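Local structure of protein RIF2 (Saccharomyces cerevisiae, 4BJ1) at residues A[73-78]-A[144-149]; A[80-85]-A[131-136]. The protein takes part in transcriptional silencing and telomere length regulation, interacting with RIF1 and with the C-terminus of RAP1. All coordinates share one frame; numbering follows the deposited sequence.

Interaction 1: A[73-78]-A[144-149]; sequences SLVDIN and DHIVYF
Asn78 and Ile77 meet His145 and Ile146 where the loop after helix 58-74 enters strand 78-83 beside the start of strand 145-153; here two neighbouring parallel strands of the ASCE (AAA+-like) domain begin, at the outermost strand of the sheet within this chain. The backbone link is a hydrogen bond: Ile146 N donates to Asn78 O at 2.8 Å. The same oxygen receives a CA-H...O contact from His145 CA at 3.4 Å. In addition, the Asn78 side chain, its CG anti to the backbone N (chi1 -177°), approaches the His145 ring. OD1 lies at the ring edge, in its plane, with the amide and ring planes 75° apart, and ND1 gives it a straight but weak hydrogen bond of 3.5 Å. Asn139 weakly supplies a second donor to OD1. The remaining contacts are apolar. Ile146 CD1 meets Val75 CG1 tip to tip at 3.9 Å, while Ile77 CG2 lies 3.9 Å from that same Ile146 CD1, the two isoleucine chains crossing at about a right angle. Ile77 CG1 rests 3.8 Å from Asp144 CB; the Asp144 carboxylate turns elsewhere, OD1 taking a hydrogen bond from Asn183. Polar and apolar contacts thus divide the junction: one main-chain bond ties Asn78 to the neighbouring strand at this end, the weak amide-imidazole bond adds modestly to it, and Ile146 CD1 gathers the methyls of the incoming loop.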
ATOM      1  N   SER A  73      -8.859 -11.069  -7.701  1.00111.77           N
ATOM      2  CA  SER A  73      -9.752 -10.463  -6.702  1.00116.19           C
ATOM      3  C   SER A  73     -11.012  -9.881  -7.384  1.00121.67           C
ATOM      4  O   SER A  73     -12.090  -9.923  -6.798  1.00123.91           O
ATOM      5  CB  SER A  73      -9.020  -9.390  -5.893  1.00123.84           C
ATOM      6  OG  SER A  73      -7.889  -9.911  -5.209  1.00130.71           O
ATOM      7  N   LEU A  74     -10.873  -9.389  -8.635  1.00117.98           N
ATOM      8  CA  LEU A  74     -11.962  -8.843  -9.462  1.00121.48           C
ATOM      9  C   LEU A  74     -12.963  -9.943  -9.880  1.00124.24           C
ATOM     10  O   LEU A  74     -14.143  -9.645 -10.075  1.00127.33           O
ATOM     11  CB  LEU A  74     -11.368  -8.147 -10.710  1.00122.04           C
ATOM     12  CG  LEU A  74     -12.333  -7.512 -11.717  1.00130.80           C
ATOM     13  CD1 LEU A  74     -11.824  -6.174 -12.174  1.00134.32           C
ATOM     14  CD2 LEU A  74     -12.586  -8.440 -12.909  1.00130.67           C
ATOM     15  N   VAL A  75     -12.469 -11.199 -10.044  1.00116.21           N
ATOM     16  CA  VAL A  75     -13.237 -12.388 -10.447  1.00113.72           C
ATOM     17  C   VAL A  75     -14.357 -12.684  -9.433  1.00118.25           C
ATOM     18  O   VAL A  75     -14.082 -12.884  -8.242  1.00116.31           O
ATOM     19  CB  VAL A  75     -12.322 -13.622 -10.711  1.00111.80           C
ATOM     20  CG1 VAL A  75     -13.135 -14.820 -11.207  1.00110.43           C
ATOM     21  CG2 VAL A  75     -11.213 -13.281 -11.709  1.00110.26           C
ATOM     22  N   ASP A  76     -15.615 -12.683  -9.928  1.00117.62           N
ATOM     23  CA  ASP A  76     -16.847 -12.904  -9.152  1.00120.41           C
ATOM     24  C   ASP A  76     -17.282 -14.406  -9.076  1.00118.91           C
ATOM     25  O   ASP A  76     -18.460 -14.716  -8.812  1.00122.03           O
ATOM     26  CB  ASP A  76     -17.981 -12.001  -9.705  1.00128.57           C
ATOM     27  CG  ASP A  76     -18.556 -12.424 -11.058  1.00142.91           C
ATOM     28  OD1 ASP A  76     -17.794 -12.995 -11.884  1.00140.11           O
ATOM     29  OD2 ASP A  76     -19.763 -12.180 -11.293  1.00153.84           O
ATOM     30  N   ILE A  77     -16.309 -15.317  -9.296  1.00105.96           N
ATOM     31  CA  ILE A  77     -16.443 -16.773  -9.315  1.00100.27           C
ATOM     32  C   ILE A  77     -15.356 -17.350  -8.410  1.00 96.65           C
ATOM     33  O   ILE A  77     -14.332 -16.694  -8.220  1.00 96.86           O
ATOM     34  CB  ILE A  77     -16.327 -17.198 -10.812  1.00101.84           C
ATOM     35  CG1 ILE A  77     -17.713 -17.546 -11.401  1.00105.04           C
ATOM     36  CG2 ILE A  77     -15.285 -18.291 -11.098  1.00 97.75           C
ATOM     37  CD1 ILE A  77     -18.670 -16.294 -11.764  1.00113.57           C
ATOM     38  N   ASN A  78     -15.566 -18.538  -7.827  1.00 87.63           N
ATOM     39  CA  ASN A  78     -14.554 -19.144  -6.956  1.00 84.01           C
ATOM     40  C   ASN A  78     -13.198 -19.361  -7.657  1.00 84.85           C
ATOM     41  O   ASN A  78     -13.137 -19.872  -8.777  1.00 83.95           O
ATOM     42  CB  ASN A  78     -15.061 -20.423  -6.336  1.00 81.67           C
ATOM     43  CG  ASN A  78     -14.094 -21.052  -5.386  1.00107.48           C
ATOM     44  OD1 ASN A  78     -13.285 -21.906  -5.768  1.00101.01           O
ATOM     45  ND2 ASN A  78     -14.206 -20.693  -4.116  1.00107.69           N
ATOM     46  N   ASP A 144     -19.334 -22.493 -10.887  1.00 83.05           N
ATOM     47  CA  ASP A 144     -18.122 -22.310 -11.677  1.00 81.25           C
ATOM     48  C   ASP A 144     -16.900 -22.107 -10.770  1.00 84.20           C
ATOM     49  O   ASP A 144     -17.006 -21.454  -9.735  1.00 85.74           O
ATOM     50  CB  ASP A 144     -18.289 -21.115 -12.630  1.00 85.08           C
ATOM     51  CG  ASP A 144     -19.430 -21.249 -13.618  1.00 94.76           C
ATOM     52  OD1 ASP A 144     -19.411 -22.211 -14.424  1.00 92.98           O
ATOM     53  OD2 ASP A 144     -20.322 -20.368 -13.618  1.00102.94           O
ATOM     54  N   HIS A 145     -15.748 -22.652 -11.157  1.00 76.22           N
ATOM     55  CA  HIS A 145     -14.501 -22.534 -10.402  1.00 74.62           C
ATOM     56  C   HIS A 145     -13.375 -22.226 -11.351  1.00 81.05           C
ATOM     57  O   HIS A 145     -13.465 -22.559 -12.527  1.00 82.34           O
ATOM     58  CB  HIS A 145     -14.163 -23.844  -9.668  1.00 74.70           C
ATOM     59  CG  HIS A 145     -15.277 -24.376  -8.833  1.00 79.66           C
ATOM     60  ND1 HIS A 145     -15.410 -24.020  -7.504  1.00 81.93           N
ATOM     61  CD2 HIS A 145     -16.307 -25.187  -9.182  1.00 82.94           C
ATOM     62  CE1 HIS A 145     -16.496 -24.649  -7.077  1.00 83.56           C
ATOM     63  NE2 HIS A 145     -17.074 -25.364  -8.057  1.00 84.32           N
ATOM     64  N   ILE A 146     -12.308 -21.597 -10.841  1.00 78.28           N
ATOM     65  CA  ILE A 146     -11.095 -21.275 -11.585  1.00 77.20           C
ATOM     66  C   ILE A 146      -9.939 -21.765 -10.744  1.00 79.99           C
ATOM     67  O   ILE A 146      -9.800 -21.379  -9.577  1.00 79.47           O
ATOM     68  CB  ILE A 146     -10.960 -19.776 -11.958  1.00 81.47           C
ATOM     69  CG1 ILE A 146     -11.930 -19.390 -13.094  1.00 84.55           C
ATOM     70  CG2 ILE A 146      -9.514 -19.442 -12.352  1.00 82.06           C
ATOM     71  CD1 ILE A 146     -12.080 -17.844 -13.348  1.00 90.97           C
ATOM     72  N   VAL A 147      -9.132 -22.639 -11.333  1.00 75.40           N
ATOM     73  CA  VAL A 147      -7.950 -23.188 -10.710  1.00 73.90           C
ATOM     74  C   VAL A 147      -6.793 -22.424 -11.300  1.00 80.97           C
ATOM     75  O   VAL A 147      -6.649 -22.405 -12.524  1.00 83.43           O
ATOM     76  CB  VAL A 147      -7.796 -24.674 -11.021  1.00 77.15           C
ATOM     77  CG1 VAL A 147      -7.019 -25.361  -9.925  1.00 77.23           C
ATOM     78  CG2 VAL A 147      -9.141 -25.332 -11.210  1.00 77.92           C
ATOM     79  N   TYR A 148      -5.985 -21.775 -10.459  1.00 76.40           N
ATOM     80  CA  TYR A 148      -4.821 -21.045 -10.918  1.00 75.64           C
ATOM     81  C   TYR A 148      -3.632 -21.820 -10.457  1.00 77.32           C
ATOM     82  O   TYR A 148      -3.383 -21.908  -9.255  1.00 77.06           O
ATOM     83  CB  TYR A 148      -4.820 -19.568 -10.448  1.00 78.19           C
ATOM     84  CG  TYR A 148      -3.453 -18.959 -10.192  1.00 82.75           C
ATOM     85  CD1 TYR A 148      -2.473 -18.928 -11.189  1.00 85.47           C
ATOM     86  CD2 TYR A 148      -3.142 -18.391  -8.960  1.00 84.28           C
ATOM     87  CE1 TYR A 148      -1.206 -18.387 -10.946  1.00 86.61           C
ATOM     88  CE2 TYR A 148      -1.891 -17.821  -8.716  1.00 85.67           C
ATOM     89  CZ  TYR A 148      -0.925 -17.819  -9.710  1.00 94.92           C
ATOM     90  OH  TYR A 148       0.298 -17.237  -9.453  1.00 99.36           O
ATOM     91  N   PHE A 149      -2.943 -22.447 -11.425  1.00 73.63           N
ATOM     92  CA  PHE A 149      -1.730 -23.237 -11.230  1.00 73.21           C
ATOM     93  C   PHE A 149      -0.567 -22.301 -11.458  1.00 76.78           C
ATOM     94  O   PHE A 149      -0.513 -21.627 -12.484  1.00 76.81           O
ATOM     95  CB  PHE A 149      -1.661 -24.403 -12.215  1.00 76.04           C
ATOM     96  CG  PHE A 149      -2.786 -25.410 -12.132  1.00 78.28           C
ATOM     97  CD1 PHE A 149      -2.687 -26.519 -11.298  1.00 81.49           C
ATOM     98  CD2 PHE A 149      -3.916 -25.285 -12.941  1.00 79.67           C
ATOM     99  CE1 PHE A 149      -3.713 -27.468 -11.249  1.00 82.78           C
ATOM    100  CE2 PHE A 149      -4.952 -26.221 -12.871  1.00 82.39           C
ATOM    101  CZ  PHE A 149      -4.834 -27.315 -12.041  1.00 81.38           C
TER

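Interaction 2: A[80-85]-A[131-136]; sequences VIIEMN and MMVMRK
Strand 80-83 and helix 131-136 run nearly antiparallel, their axes 9.4 Å apart at closest approach and at 158°; by CA positions, Val80 is nearest Lys136 and Ile82 nearest Val133. This is the packing of a beta-alpha-beta crossover: helix 128-137 lies between parallel neighbours 78-83 and 145-153 in the chain and covers one face of the sheet. Ile82 points its side chain at the helix and divides it between Val133, Met132 and Lys136. Its CD1 presses on Val133 CG2 at 3.8 Å, the chains crossing at about a right angle, while CG1 slides past Met132 SD at 4.0 Å, the two side chains running in opposite directions. Ile82 CG1 also lies 3.9 Å from Lys136 CD. Val80 CG1 touches Lys136 CB at 3.7 Å and CD at 3.8 Å. An alanine here would remove both methyls and would probably open a gap beside Lys136 CB and CD, leaving the middle of its chain more loosely packed. Glu83 OE1 accepts a hydrogen bond from Lys243 N of the second subunit. The Lys136 chain is extended beyond CG, and its NZ gives a hydrogen bond to Ile81 O at 2.8 Å, meeting the carbonyl almost head-on (168°).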
ATOM      1  N   VAL A  80      -9.232 -20.836  -6.924  1.00 75.24           N
ATOM      2  CA  VAL A  80      -8.408 -21.784  -6.162  1.00 75.24           C
ATOM      3  C   VAL A  80      -6.975 -21.611  -6.669  1.00 81.27           C
ATOM      4  O   VAL A  80      -6.778 -21.284  -7.843  1.00 80.68           O
ATOM      5  CB  VAL A  80      -8.935 -23.244  -6.308  1.00 78.13           C
ATOM      6  CG1 VAL A  80      -7.837 -24.294  -6.156  1.00 77.30           C
ATOM      7  CG2 VAL A  80     -10.064 -23.515  -5.327  1.00 80.65           C
ATOM      8  N   ILE A  81      -5.988 -21.769  -5.773  1.00 79.76           N
ATOM      9  CA  ILE A  81      -4.586 -21.621  -6.115  1.00 79.19           C
ATOM     10  C   ILE A  81      -3.858 -22.918  -5.861  1.00 83.67           C
ATOM     11  O   ILE A  81      -3.980 -23.498  -4.776  1.00 85.72           O
ATOM     12  CB  ILE A  81      -3.917 -20.466  -5.319  1.00 84.34           C
ATOM     13  CG1 ILE A  81      -4.850 -19.185  -5.185  1.00 86.66           C
ATOM     14  CG2 ILE A  81      -2.518 -20.131  -5.878  1.00 83.01           C
ATOM     15  CD1 ILE A  81      -5.351 -18.400  -6.483  1.00 93.29           C
ATOM     16  N   ILE A  82      -3.075 -23.357  -6.858  1.00 78.15           N
ATOM     17  CA  ILE A  82      -2.228 -24.532  -6.748  1.00 78.88           C
ATOM     18  C   ILE A  82      -0.833 -24.132  -7.187  1.00 84.30           C
ATOM     19  O   ILE A  82      -0.661 -23.587  -8.275  1.00 81.09           O
ATOM     20  CB  ILE A  82      -2.808 -25.797  -7.432  1.00 82.12           C
ATOM     21  CG1 ILE A  82      -3.929 -26.401  -6.555  1.00 84.12           C
ATOM     22  CG2 ILE A  82      -1.724 -26.848  -7.656  1.00 84.29           C
ATOM     23  CD1 ILE A  82      -5.116 -26.811  -7.251  1.00 87.05           C
ATOM     24  N   GLU A  83       0.145 -24.304  -6.280  1.00 85.53           N
ATOM     25  CA  GLU A  83       1.539 -23.976  -6.539  1.00 86.11           C
ATOM     26  C   GLU A  83       2.219 -25.260  -6.998  1.00 95.85           C
ATOM     27  O   GLU A  83       2.360 -26.217  -6.224  1.00100.03           O
ATOM     28  CB  GLU A  83       2.178 -23.395  -5.287  1.00 89.17           C
ATOM     29  CG  GLU A  83       1.568 -22.072  -4.862  1.00 96.45           C
ATOM     30  CD  GLU A  83       2.036 -21.639  -3.488  1.00115.09           C
ATOM     31  OE1 GLU A  83       1.500 -22.162  -2.484  1.00101.03           O
ATOM     32  OE2 GLU A  83       2.976 -20.814  -3.418  1.00112.81           O
ATOM     33  N   MET A  84       2.571 -25.307  -8.288  1.00 92.22           N
ATOM     34  CA  MET A  84       3.125 -26.487  -8.954  1.00 94.41           C
ATOM     35  C   MET A  84       4.632 -26.696  -8.782  1.00103.63           C
ATOM     36  O   MET A  84       5.153 -27.745  -9.181  1.00105.70           O
ATOM     37  CB  MET A  84       2.747 -26.460 -10.447  1.00 94.74           C
ATOM     38  CG  MET A  84       1.269 -26.695 -10.694  1.00 96.26           C
ATOM     39  SD  MET A  84       0.652 -28.160  -9.842  1.00102.04           S
ATOM     40  CE  MET A  84       1.507 -29.435 -10.752  1.00102.60           C
ATOM     41  N   ASN A  85       5.322 -25.707  -8.189  1.00102.41           N
ATOM     42  CA  ASN A  85       6.768 -25.715  -7.954  1.00105.35           C
ATOM     43  C   ASN A  85       7.242 -26.910  -7.165  1.00119.02           C
ATOM     44  O   ASN A  85       8.103 -27.657  -7.646  1.00121.39           O
ATOM     45  CB  ASN A  85       7.194 -24.435  -7.293  1.00 98.74           C
ATOM     46  CG  ASN A  85       7.198 -23.328  -8.279  1.00111.92           C
ATOM     47  OD1 ASN A  85       8.120 -23.230  -9.088  1.00 96.89           O
ATOM     48  ND2 ASN A  85       6.116 -22.540  -8.296  1.00104.84           N
ATOM     49  N   MET A 131      -6.470 -35.723  -7.168  1.00115.92           N
ATOM     50  CA  MET A 131      -7.135 -35.838  -5.880  1.00117.69           C
ATOM     51  C   MET A 131      -7.081 -34.542  -5.119  1.00116.88           C
ATOM     52  O   MET A 131      -8.104 -34.109  -4.580  1.00115.11           O
ATOM     53  CB  MET A 131      -6.486 -36.957  -5.073  1.00126.70           C
ATOM     54  CG  MET A 131      -7.174 -38.264  -5.255  1.00135.03           C
ATOM     55  SD  MET A 131      -8.322 -38.488  -3.892  1.00143.23           S
ATOM     56  CE  MET A 131      -7.214 -39.291  -2.672  1.00147.75           C
ATOM     57  N   MET A 132      -5.891 -33.911  -5.107  1.00111.91           N
ATOM     58  CA  MET A 132      -5.638 -32.644  -4.434  1.00109.70           C
ATOM     59  C   MET A 132      -6.362 -31.474  -5.113  1.00104.09           C
ATOM     60  O   MET A 132      -6.970 -30.679  -4.398  1.00103.48           O
ATOM     61  CB  MET A 132      -4.132 -32.395  -4.305  1.00113.65           C
ATOM     62  CG  MET A 132      -3.790 -31.118  -3.562  1.00117.38           C
ATOM     63  SD  MET A 132      -3.101 -29.867  -4.681  1.00117.84           S
ATOM     64  CE  MET A 132      -1.354 -30.484  -4.815  1.00117.22           C
ATOM     65  N   VAL A 133      -6.313 -31.383  -6.476  1.00 93.90           N
ATOM     66  CA  VAL A 133      -6.981 -30.332  -7.263  1.00 88.17           C
ATOM     67  C   VAL A 133      -8.481 -30.380  -7.004  1.00 90.28           C
ATOM     68  O   VAL A 133      -9.071 -29.353  -6.680  1.00 88.08           O
ATOM     69  CB  VAL A 133      -6.660 -30.375  -8.788  1.00 89.70           C
ATOM     70  CG1 VAL A 133      -7.481 -29.343  -9.562  1.00 85.97           C
ATOM     71  CG2 VAL A 133      -5.167 -30.172  -9.056  1.00 89.35           C
ATOM     72  N   MET A 134      -9.075 -31.581  -7.096  1.00 88.58           N
ATOM     73  CA  MET A 134     -10.507 -31.816  -6.901  1.00 88.90           C
ATOM     74  C   MET A 134     -10.974 -31.508  -5.498  1.00 96.39           C
ATOM     75  O   MET A 134     -12.059 -30.960  -5.342  1.00 95.90           O
ATOM     76  CB  MET A 134     -10.925 -33.241  -7.324  1.00 93.38           C
ATOM     77  CG  MET A 134     -10.727 -33.531  -8.811  1.00 95.49           C
ATOM     78  SD  MET A 134     -11.674 -32.450  -9.914  1.00 95.85           S
ATOM     79  CE  MET A 134     -10.654 -32.463 -11.273  1.00 92.18           C
ATOM     80  N   ARG A 135     -10.160 -31.839  -4.480  1.00 97.30           N
ATOM     81  CA  ARG A 135     -10.489 -31.577  -3.074  1.00100.62           C
ATOM     82  C   ARG A 135     -10.713 -30.081  -2.859  1.00101.62           C
ATOM     83  O   ARG A 135     -11.698 -29.688  -2.219  1.00103.28           O
ATOM     84  CB  ARG A 135      -9.369 -32.084  -2.152  1.00106.42           C
ATOM     85  N   LYS A 136      -9.808 -29.256  -3.449  1.00 92.94           N
ATOM     86  CA  LYS A 136      -9.827 -27.800  -3.399  1.00 89.49           C
ATOM     87  C   LYS A 136     -11.056 -27.285  -4.119  1.00 91.73           C
ATOM     88  O   LYS A 136     -11.849 -26.581  -3.501  1.00 92.46           O
ATOM     89  CB  LYS A 136      -8.543 -27.223  -4.009  1.00 88.28           C
ATOM     90  CG  LYS A 136      -7.323 -27.377  -3.108  1.00 91.84           C
ATOM     91  CD  LYS A 136      -6.247 -26.382  -3.452  1.00 89.99           C
ATOM     92  CE  LYS A 136      -5.321 -26.170  -2.292  1.00 98.79           C
ATOM     93  NZ  LYS A 136      -4.191 -25.276  -2.658  1.00110.90           N
TER

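How the interactions relate
Both interactions involve the same pair of adjacent parallel strands, and their centres lie about 13 Å apart. Along the chain the order is helix 58-74, strand 78-83, helix 128-137, strand 145-153, so interaction 2 is nested within the loop that interaction 1 closes. Interaction 1 joins the beginnings of the two strands; interaction 2 lays the connecting helix over a face of strand 78-83. They touch directly: Val80 N and Val80 O probably bond to Ile146 O and Tyr148 N, and Val147 CG1 packs on Ile82 CD1. Together they tie the outermost strand within this chain to its neighbour and to the crossover helix, a strand that also meets the second subunit.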